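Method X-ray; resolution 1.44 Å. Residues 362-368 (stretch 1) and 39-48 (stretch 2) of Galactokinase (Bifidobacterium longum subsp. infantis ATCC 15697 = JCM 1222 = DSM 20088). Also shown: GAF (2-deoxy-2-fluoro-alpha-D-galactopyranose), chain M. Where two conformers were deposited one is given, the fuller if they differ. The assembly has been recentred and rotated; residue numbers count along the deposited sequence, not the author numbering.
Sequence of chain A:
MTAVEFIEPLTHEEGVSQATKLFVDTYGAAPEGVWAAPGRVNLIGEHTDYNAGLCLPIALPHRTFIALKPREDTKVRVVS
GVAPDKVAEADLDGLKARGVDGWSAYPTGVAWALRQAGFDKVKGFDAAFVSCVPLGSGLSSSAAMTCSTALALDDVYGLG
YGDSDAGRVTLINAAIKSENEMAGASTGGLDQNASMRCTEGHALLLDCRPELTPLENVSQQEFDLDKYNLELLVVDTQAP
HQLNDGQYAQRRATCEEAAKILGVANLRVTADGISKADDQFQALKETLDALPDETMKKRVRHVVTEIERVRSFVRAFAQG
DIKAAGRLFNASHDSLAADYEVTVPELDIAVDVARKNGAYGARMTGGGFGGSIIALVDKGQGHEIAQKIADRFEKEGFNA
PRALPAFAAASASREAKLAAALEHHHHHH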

# COMPACT_ATOMS: atom_id res chain seq x y z
N ALA A 362 -0.65 -16.51 8.23
CA ALA A 362 -1.51 -15.32 8.28
C ALA A 362 -0.77 -14.18 8.98
O ALA A 362 0.02 -14.42 9.92
CB ALA A 362 -2.80 -15.67 9.01
N ARG A 363 -1.03 -12.95 8.53
CA ARG A 363 -0.33 -11.80 9.07
C ARG A 363 -1.15 -10.56 8.78
O ARG A 363 -1.79 -10.47 7.73
CB ARG A 363 1.07 -11.64 8.44
CG ARG A 363 1.10 -11.54 6.93
CD ARG A 363 2.48 -11.55 6.33
NE ARG A 363 3.17 -10.35 6.74
CZ ARG A 363 2.99 -9.12 6.25
NH1 ARG A 363 3.54 -8.11 6.89
NH2 ARG A 363 2.37 -8.88 5.14
N MET A 364 -0.95 -9.57 9.62
CA MET A 364 -1.36 -8.21 9.23
C MET A 364 -0.59 -7.79 7.97
O MET A 364 0.51 -8.27 7.71
CB MET A 364 -1.09 -7.26 10.37
CG MET A 364 0.37 -7.14 10.84
SD MET A 364 0.81 -5.50 11.39
CE MET A 364 0.90 -4.66 9.82
N THR A 365 -1.18 -6.89 7.19
CA THR A 365 -0.54 -6.29 6.00
C THR A 365 -0.65 -4.76 6.07
O THR A 365 -1.64 -4.22 6.64
CB THR A 365 -1.17 -6.82 4.68
OG1 THR A 365 -0.33 -6.49 3.56
CG2 THR A 365 -2.59 -6.34 4.43
N GLY A 366 0.39 -4.11 5.57
CA GLY A 366 0.42 -2.67 5.55
C GLY A 366 1.00 -2.10 6.86
O GLY A 366 1.72 -2.77 7.56
N GLY A 367 0.59 -0.88 7.20
CA GLY A 367 1.19 -0.15 8.32
C GLY A 367 0.86 -0.72 9.66
O GLY A 367 1.66 -0.60 10.54
N GLY A 368 -0.28 -1.34 9.81
CA GLY A 368 -0.72 -1.80 11.12
C GLY A 368 -1.63 -0.83 11.85
O GLY A 368 -2.24 0.04 11.22
C1 GAF M . 2.12 2.06 5.35
C2 GAF M . 2.97 2.95 4.46
F2 GAF M . 2.16 3.69 3.68
C3 GAF M . 3.92 2.14 3.60
O3 GAF M . 4.85 3.00 3.01
C4 GAF M . 4.72 1.11 4.45
O4 GAF M . 5.68 1.71 5.30
C5 GAF M . 3.75 0.29 5.24
O5 GAF M . 2.97 1.14 6.05
C6 GAF M . 4.42 -0.74 6.13
O6 GAF M . 5.14 -1.70 5.36
O1 GAF M . 1.24 1.43 4.44
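Stretch 2 (39-48) GRVNLIGEHT

Stretch 2 enters at Gly 39 already in an extended strand that begins earlier in the chain and passes into a loop that carries the stretch to Thr 48, laid against the strand of stretch 1 and the glycine turn that follows it. The two strands run at 134° to one another, closer to antiparallel than to parallel, with axes 7.4 Å apart at closest approach. Arg 40 starts out sideways, but its guanidinium reaches the turn, where Arg 40 NH1 lies 3.6 Å from Gly 366 CA and 3.1 Å from GAF O1. Val 41 packs CG1 against Thr 365 CG2 at 4.0 Å. At Asn 42 the backbones come nearest, CA to CA of Thr 365 5.6 Å, and Thr 365 OG1 donates to Asn 42 O at 2.7 Å. Leu 43 points its CA-to-CB bond away, yet its O accepts a weak hydrogen bond from Arg 363 NH2 (3.0 Å); Ile 44 places CA over one face of that guanidinium. After Gly 45, Glu 46 points toward stretch 1: its negative OE2 serves both strand and glycine run, forming a salt bridge with Arg 363 NH1 (2.9 Å) and weakly accepting Gly 366 N (2.9 Å), while Asn 42 ND2 donates a hydrogen bond to Glu 46 OE1 (2.9 Å). His 47 NE2 donates to Gly 367 O at 2.7 Å, nearly straight, and its backbone N donates to GAF O6 at 2.9 Å. Thr 48 lies beyond reach.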

# COMPACT_ATOMS: atom_id res chain seq x y z
N GLY A 39 -5.51 -0.57 -5.23
CA GLY A 39 -4.97 -0.77 -3.88
C GLY A 39 -4.02 -1.95 -3.90
O GLY A 39 -3.75 -2.49 -4.96
N ARG A 40 -3.48 -2.30 -2.73
CA ARG A 40 -2.42 -3.30 -2.68
C ARG A 40 -2.50 -4.10 -1.41
O ARG A 40 -2.94 -3.57 -0.35
CB ARG A 40 -1.05 -2.61 -2.81
CG ARG A 40 -0.64 -1.72 -1.66
CD ARG A 40 0.16 -2.44 -0.62
NE ARG A 40 0.38 -1.60 0.56
CZ ARG A 40 -0.42 -1.50 1.60
NH1 ARG A 40 -0.10 -0.66 2.59
NH2 ARG A 40 -1.47 -2.30 1.76
N VAL A 41 -1.93 -5.30 -1.46
CA VAL A 41 -1.55 -6.02 -0.22
C VAL A 41 -0.05 -6.33 -0.26
O VAL A 41 0.45 -6.91 -1.22
CB VAL A 41 -2.39 -7.28 0.02
CG1 VAL A 41 -3.72 -6.98 0.64
CG2 VAL A 41 -2.67 -8.01 -1.26
N ASN A 42 0.61 -6.00 0.83
CA ASN A 42 2.03 -6.33 0.99
C ASN A 42 2.07 -7.78 1.46
O ASN A 42 1.60 -8.08 2.54
CB ASN A 42 2.75 -5.36 1.90
CG ASN A 42 4.24 -5.46 1.71
OD1 ASN A 42 4.70 -5.95 0.68
ND2 ASN A 42 4.94 -5.03 2.73
N LEU A 43 2.65 -8.65 0.66
CA LEU A 43 2.68 -10.06 1.08
C LEU A 43 3.60 -10.17 2.29
O LEU A 43 3.30 -10.95 3.21
CB LEU A 43 3.13 -10.96 -0.06
CG LEU A 43 2.25 -11.01 -1.29
CD1 LEU A 43 2.94 -11.83 -2.34
CD2 LEU A 43 0.86 -11.55 -0.99
N ILE A 44 4.77 -9.53 2.22
CA ILE A 44 5.77 -9.57 3.31
C ILE A 44 6.78 -8.49 3.01
O ILE A 44 6.84 -8.00 1.90
CB ILE A 44 6.37 -11.01 3.33
CG1 ILE A 44 7.10 -11.28 4.63
CG2 ILE A 44 7.23 -11.34 2.14
CD1 ILE A 44 7.42 -12.75 4.88
N GLY A 45 7.49 -8.10 4.05
CA GLY A 45 8.45 -6.99 4.00
C GLY A 45 7.78 -5.73 4.47
O GLY A 45 7.62 -4.79 3.72
N GLU A 46 7.40 -5.76 5.72
CA GLU A 46 6.60 -4.74 6.35
C GLU A 46 7.47 -3.88 7.25
O GLU A 46 8.37 -4.35 7.96
CB GLU A 46 5.49 -5.37 7.18
CG GLU A 46 4.22 -4.56 7.20
CD GLU A 46 3.49 -4.65 5.84
OE1 GLU A 46 3.67 -3.70 5.01
OE2 GLU A 46 2.81 -5.69 5.57
N HIS A 47 7.26 -2.59 7.08
CA HIS A 47 8.02 -1.58 7.79
C HIS A 47 9.49 -1.63 7.39
O HIS A 47 10.36 -1.30 8.22
CB HIS A 47 7.72 -1.63 9.23
CG HIS A 47 6.44 -1.01 9.62
ND1 HIS A 47 6.25 0.36 9.71
CD2 HIS A 47 5.21 -1.58 9.87
CE1 HIS A 47 4.98 0.56 10.02
NE2 HIS A 47 4.35 -0.57 10.11
N THR A 48 9.75 -1.97 6.15
CA THR A 48 11.09 -2.03 5.59
C THR A 48 11.29 -0.99 4.50
O THR A 48 12.43 -0.63 4.23
CB THR A 48 11.34 -3.41 4.98
OG1 THR A 48 10.34 -3.73 4.01
CG2 THR A 48 11.34 -4.51 6.01
O HOH W 1 -1.29 0.47 5.29